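Local coordinates for protein alpha-L-arabinosidase (Xanthomonas axonopodis pv. citri, PDB 6D25) that probably removes arabinofuranosyl side chains from arabinoxylans by hydrolysis, including those at internal di-substituted positions, at residues Pro464-Ile478 against Ala508-Gln520. Numbering follows the deposited sequence.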
loop_
_atom_site.group_PDB
_atom_site.type_symbol
_atom_site.label_atom_id
_atom_site.label_comp_id
_atom_site.label_asym_id
_atom_site.label_seq_id
_atom_site.Cartn_x
_atom_site.Cartn_y
_atom_site.Cartn_z
ATOM N N PRO A 464 -36.615 24.912 41.222
ATOM C CA PRO A 464 -38.016 25.123 41.620
ATOM C C PRO A 464 -38.949 24.844 40.434
ATOM O O PRO A 464 -38.678 25.315 39.348
ATOM C CB PRO A 464 -38.082 26.596 42.059
ATOM C CG PRO A 464 -36.628 27.065 42.169
ATOM C CD PRO A 464 -35.823 26.158 41.269
ATOM N N LEU A 465 -40.001 24.049 40.622
ATOM C CA LEU A 465 -40.884 23.654 39.521
ATOM C C LEU A 465 -42.118 24.538 39.481
ATOM O O LEU A 465 -42.721 24.772 40.507
ATOM C CB LEU A 465 -41.323 22.214 39.737
ATOM C CG LEU A 465 -40.178 21.194 39.683
ATOM C CD1 LEU A 465 -40.687 19.779 39.929
ATOM C CD2 LEU A 465 -39.443 21.226 38.336
ATOM N N ARG A 466 -42.451 25.021 38.309
ATOM C CA ARG A 466 -43.622 25.865 38.137
ATOM C C ARG A 466 -44.617 25.170 37.194
ATOM O O ARG A 466 -45.825 25.028 37.485
ATOM C CB ARG A 466 -43.202 27.213 37.570
ATOM C CG ARG A 466 -42.403 28.089 38.522
ATOM C CD ARG A 466 -42.283 29.509 37.969
ATOM N NE ARG A 466 -41.160 29.731 37.058
ATOM C CZ ARG A 466 -41.253 29.868 35.734
ATOM N NH1 ARG A 466 -42.348 29.455 35.107
ATOM N NH2 ARG A 466 -40.241 30.387 35.053
ATOM N N ALA A 467 -44.101 24.686 36.084
ATOM C CA ALA A 467 -44.968 24.160 35.056
ATOM C C ALA A 467 -44.207 23.113 34.234
ATOM O O ALA A 467 -42.968 23.076 34.254
ATOM C CB ALA A 467 -45.471 25.300 34.212
ATOM N N VAL A 468 -44.969 22.310 33.510
ATOM C CA VAL A 468 -44.385 21.353 32.591
ATOM C C VAL A 468 -45.288 21.259 31.361
ATOM O O VAL A 468 -46.551 21.334 31.479
ATOM C CB VAL A 468 -44.202 19.984 33.273
ATOM C CG1 VAL A 468 -45.499 19.398 33.847
ATOM C CG2 VAL A 468 -43.534 18.989 32.355
ATOM N N GLU A 469 -44.666 21.152 30.202
ATOM C CA GLU A 469 -45.402 20.867 29.001
ATOM C C GLU A 469 -44.610 19.824 28.229
ATOM O O GLU A 469 -43.458 19.523 28.553
ATOM C CB GLU A 469 -45.645 22.152 28.208
ATOM C CG GLU A 469 -44.381 22.832 27.769
ATOM C CD GLU A 469 -44.577 24.103 26.953
ATOM O OE1 GLU A 469 -43.829 24.301 25.978
ATOM O OE2 GLU A 469 -45.449 24.887 27.296
ATOM N N GLY A 470 -45.165 19.309 27.151
ATOM C CA GLY A 470 -44.408 18.300 26.439
ATOM C C GLY A 470 -45.095 17.823 25.194
ATOM O O GLY A 470 -46.215 18.226 24.885
ATOM N N GLN A 471 -44.384 16.927 24.513
ATOM C CA GLN A 471 -44.876 16.265 23.340
ATOM C C GLN A 471 -44.745 14.748 23.497
ATOM O O GLN A 471 -43.877 14.265 24.208
ATOM C CB GLN A 471 -44.043 16.726 22.136
ATOM C CG GLN A 471 -44.209 18.195 21.794
ATOM C CD GLN A 471 -45.396 18.463 20.897
ATOM O OE1 GLN A 471 -45.496 17.998 19.744
ATOM N NE2 GLN A 471 -46.313 19.259 21.412
ATOM N N ILE A 472 -45.628 14.029 22.821
ATOM C CA ILE A 472 -45.655 12.565 22.856
ATOM C C ILE A 472 -45.641 12.050 21.423
ATOM O O ILE A 472 -46.366 12.545 20.577
ATOM C CB ILE A 472 -46.852 11.988 23.640
ATOM C CG1 ILE A 472 -46.787 10.457 23.664
ATOM C CG2 ILE A 472 -48.203 12.510 23.129
ATOM C CD1 ILE A 472 -47.690 9.819 24.713
ATOM N N LEU A 473 -44.792 11.058 21.211
ATOM C CA LEU A 473 -44.771 10.284 19.994
ATOM C C LEU A 473 -45.197 8.847 20.316
ATOM O O LEU A 473 -44.515 8.156 21.084
ATOM C CB LEU A 473 -43.369 10.327 19.402
ATOM C CG LEU A 473 -43.220 9.730 18.000
ATOM C CD1 LEU A 473 -44.044 10.553 16.984
ATOM C CD2 LEU A 473 -41.755 9.768 17.590
ATOM N N THR A 474 -46.337 8.461 19.751
ATOM C CA THR A 474 -46.909 7.147 19.940
ATOM C C THR A 474 -47.824 6.873 18.735
ATOM O O THR A 474 -47.889 7.669 17.779
ATOM C CB THR A 474 -47.611 7.011 21.308
ATOM O OG1 THR A 474 -47.920 5.635 21.569
ATOM C CG2 THR A 474 -48.873 7.825 21.419
ATOM N N ALA A 475 -48.498 5.755 18.796
ATOM C CA ALA A 475 -49.465 5.354 17.787
ATOM C C ALA A 475 -50.361 4.294 18.425
ATOM O O ALA A 475 -49.992 3.731 19.455
ATOM C CB ALA A 475 -48.778 4.834 16.536
ATOM N N PRO A 476 -51.506 4.008 17.813
ATOM C CA PRO A 476 -52.420 3.016 18.385
ATOM C C PRO A 476 -51.811 1.599 18.405
ATOM O O PRO A 476 -52.040 0.873 19.368
ATOM C CB PRO A 476 -53.681 3.091 17.502
ATOM C CG PRO A 476 -53.525 4.383 16.710
ATOM C CD PRO A 476 -52.036 4.603 16.580
ATOM N N ALA A 477 -50.957 1.268 17.452
ATOM C CA ALA A 477 -50.377 -0.087 17.387
ATOM C C ALA A 477 -48.849 0.011 17.251
ATOM O O ALA A 477 -48.348 0.962 16.649
ATOM C CB ALA A 477 -50.998 -0.872 16.247
ATOM N N ILE A 478 -48.133 -0.980 17.778
ATOM C CA ILE A 478 -46.663 -0.955 17.733
ATOM C C ILE A 478 -46.148 -0.945 16.289
ATOM O O ILE A 478 -45.115 -0.345 16.002
ATOM C CB ILE A 478 -46.031 -2.094 18.551
ATOM C CG1 ILE A 478 -46.447 -3.479 18.067
ATOM C CG2 ILE A 478 -46.317 -1.908 20.036
ATOM C CD1 ILE A 478 -45.775 -4.612 18.824
ATOM N N ALA A 508 -47.938 10.221 33.597
ATOM C CA ALA A 508 -48.719 9.067 33.112
ATOM C C ALA A 508 -48.243 8.749 31.687
ATOM O O ALA A 508 -48.541 9.462 30.720
ATOM C CB ALA A 508 -50.206 9.366 33.186
ATOM N N LEU A 509 -47.414 7.722 31.588
ATOM C CA LEU A 509 -46.661 7.424 30.358
ATOM C C LEU A 509 -47.320 6.243 29.639
ATOM O O LEU A 509 -47.285 5.099 30.150
ATOM C CB LEU A 509 -45.230 7.079 30.769
ATOM C CG LEU A 509 -44.237 6.978 29.629
ATOM C CD1 LEU A 509 -44.182 8.276 28.825
ATOM C CD2 LEU A 509 -42.845 6.616 30.146
ATOM N N PRO A 510 -47.956 6.492 28.495
ATOM C CA PRO A 510 -48.628 5.374 27.818
ATOM C C PRO A 510 -47.637 4.308 27.327
ATOM O O PRO A 510 -46.422 4.567 27.159
ATOM C CB PRO A 510 -49.344 6.009 26.597
ATOM C CG PRO A 510 -49.483 7.468 26.983
ATOM C CD PRO A 510 -48.208 7.737 27.772
ATOM N N ALA A 511 -48.177 3.121 27.101
ATOM C CA ALA A 511 -47.409 2.007 26.479
ATOM C C ALA A 511 -46.777 2.494 25.173
ATOM O O ALA A 511 -47.329 3.365 24.507
ATOM C CB ALA A 511 -48.327 0.829 26.261
ATOM N N HIS A 512 -45.621 1.925 24.811
ATOM C CA HIS A 512 -44.979 2.124 23.524
ATOM C C HIS A 512 -44.992 3.612 23.105
ATOM O O HIS A 512 -45.484 3.970 22.030
ATOM C CB HIS A 512 -45.586 1.203 22.464
ATOM C CG HIS A 512 -47.052 1.360 22.178
ATOM N ND1 HIS A 512 -47.963 0.389 22.541
ATOM C CD2 HIS A 512 -47.748 2.291 21.493
ATOM C CE1 HIS A 512 -49.167 0.719 22.102
ATOM N NE2 HIS A 512 -49.080 1.890 21.478
ATOM N N SER A 513 -44.376 4.464 23.931
ATOM C CA SER A 513 -44.442 5.884 23.689
ATOM C C SER A 513 -43.118 6.541 24.118
ATOM O O SER A 513 -42.375 6.017 24.956
ATOM C CB SER A 513 -45.638 6.530 24.396
ATOM O OG SER A 513 -45.407 6.663 25.788
ATOM N N ILE A 514 -42.869 7.697 23.500
ATOM C CA ILE A 514 -41.798 8.574 23.820
ATOM C C ILE A 514 -42.374 9.938 24.186
ATOM O O ILE A 514 -43.151 10.475 23.416
ATOM C CB ILE A 514 -40.843 8.729 22.621
ATOM C CG1 ILE A 514 -40.300 7.383 22.143
ATOM C CG2 ILE A 514 -39.695 9.695 22.928
ATOM C CD1 ILE A 514 -39.822 7.433 20.704
ATOM N N VAL A 515 -41.965 10.509 25.306
ATOM C CA VAL A 515 -42.347 11.899 25.608
ATOM C C VAL A 515 -41.067 12.726 25.802
ATOM O O VAL A 515 -40.031 12.222 26.251
ATOM C CB VAL A 515 -43.267 12.012 26.827
ATOM C CG1 VAL A 515 -44.543 11.197 26.642
ATOM C CG2 VAL A 515 -42.567 11.592 28.119
ATOM N N MET A 516 -41.160 13.987 25.408
ATOM C CA MET A 516 -40.149 14.986 25.664
ATOM C C MET A 516 -40.821 16.117 26.448
ATOM O O MET A 516 -41.762 16.724 25.956
ATOM C CB MET A 516 -39.507 15.505 24.380
ATOM C CG MET A 516 -38.409 16.516 24.610
ATOM S SD MET A 516 -36.974 15.855 25.493
ATOM C CE MET A 516 -36.260 14.852 24.199
ATOM N N LEU A 517 -40.384 16.314 27.681
ATOM C CA LEU A 517 -40.964 17.265 28.632
ATOM C C LEU A 517 -40.051 18.475 28.793
ATOM O O LEU A 517 -38.837 18.317 28.830
ATOM C CB LEU A 517 -41.122 16.601 29.994
ATOM C CG LEU A 517 -41.897 15.287 29.985
ATOM C CD1 LEU A 517 -42.012 14.734 31.395
ATOM C CD2 LEU A 517 -43.278 15.486 29.382
ATOM N N LYS A 518 -40.657 19.645 28.824
ATOM C CA LYS A 518 -39.955 20.892 29.027
ATOM C C LYS A 518 -40.427 21.503 30.344
ATOM O O LYS A 518 -41.656 21.734 30.524
ATOM C CB LYS A 518 -40.261 21.832 27.861
ATOM C CG LYS A 518 -39.724 23.250 28.002
ATOM C CD LYS A 518 -40.095 24.085 26.817
ATOM C CE LYS A 518 -39.524 25.476 26.901
ATOM N NZ LYS A 518 -39.978 26.372 25.816
ATOM N N LEU A 519 -39.508 21.687 31.274
ATOM C CA LEU A 519 -39.824 22.324 32.553
ATOM C C LEU A 519 -39.724 23.843 32.407
ATOM O O LEU A 519 -38.807 24.357 31.769
ATOM C CB LEU A 519 -38.883 21.810 33.649
ATOM C CG LEU A 519 -38.880 20.301 33.834
ATOM C CD1 LEU A 519 -38.053 19.851 35.018
ATOM C CD2 LEU A 519 -40.297 19.826 34.044
ATOM N N GLN A 520 -40.660 24.563 32.979
ATOM C CA GLN A 520 -40.444 25.973 33.271
ATOM C C GLN A 520 -39.684 26.029 34.610
ATOM O O GLN A 520 -40.142 25.639 35.733
ATOM C CB GLN A 520 -41.782 26.716 33.260
ATOM C CG GLN A 520 -41.759 28.011 32.452
ATOM C CD GLN A 520 -41.669 27.839 30.947
ATOM O OE1 GLN A 520 -41.567 26.727 30.401
ATOM N NE2 GLN A 520 -41.687 28.972 30.254
ATOM O OXT GLN A 520 -38.515 26.383 34.561
HETATM O O HOH W 1 -49.846 4.934 23.092
#
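Ile472 and Val515, a non-hydrogen-bonded pair of two antiparallel strands, illustrate how bumps and hollows alternate along a sheet. Ile472 CG1 lies 3.8 Å from Val515 CG1, and because CG1 is swung anti to the backbone N (chi1 -178°) the isoleucine reaches onward until its CD1 meets Pro510 CG tip to tip at 3.7 Å. Further along the same face, Gly470 puts no side chain opposite Leu517, and this hollow lets the backbones close in to 4.2 Å between Gly470 CA and Leu517 CA. Val468 then supplies the next bump, its CG2 alongside Leu519 CD2, while Leu465 CD2 crosses the other branch of Leu519, CD1, from beyond the strand end. Strands 468-473 and 513-519 belong to the beta-rich C-terminal domain that accompanies the (beta/alpha)8 barrel in GH51 enzymes. Paired backbone bonds at Glu469-Lys518, Gln471-Met516 and Leu473-Ile514 keep the register, and the face bearing Leu473 and Ile514 is covered by helices 346-361 and 393-400. On that face, nearer the chain terminus, Glu469 and the extended Lys518 run side by side, with OE1 against the lysine's CD at 3.8 Å; the charged ends stay beyond salt-bridge distance.

Past Leu473, His512, which with Ser513 faces Asn447 in a G1 beta bulge, sends its ring into the bend at 474-478. With CG between the backbone N and carbonyl carbon (chi1 60°), the ring meets Ala475 O edge-on: NE2 donates to it at 2.9 Å, the oxygen near the ring plane, although the N-H angle is only 133°. ND1 is held by Ala450 O, so both ring nitrogens are engaged and its rotation is fixed. Ile478 CG2 comes up obliquely, 3.8 Å from His512 ND1, and a water joins Thr474 OG1 to Ala511 O.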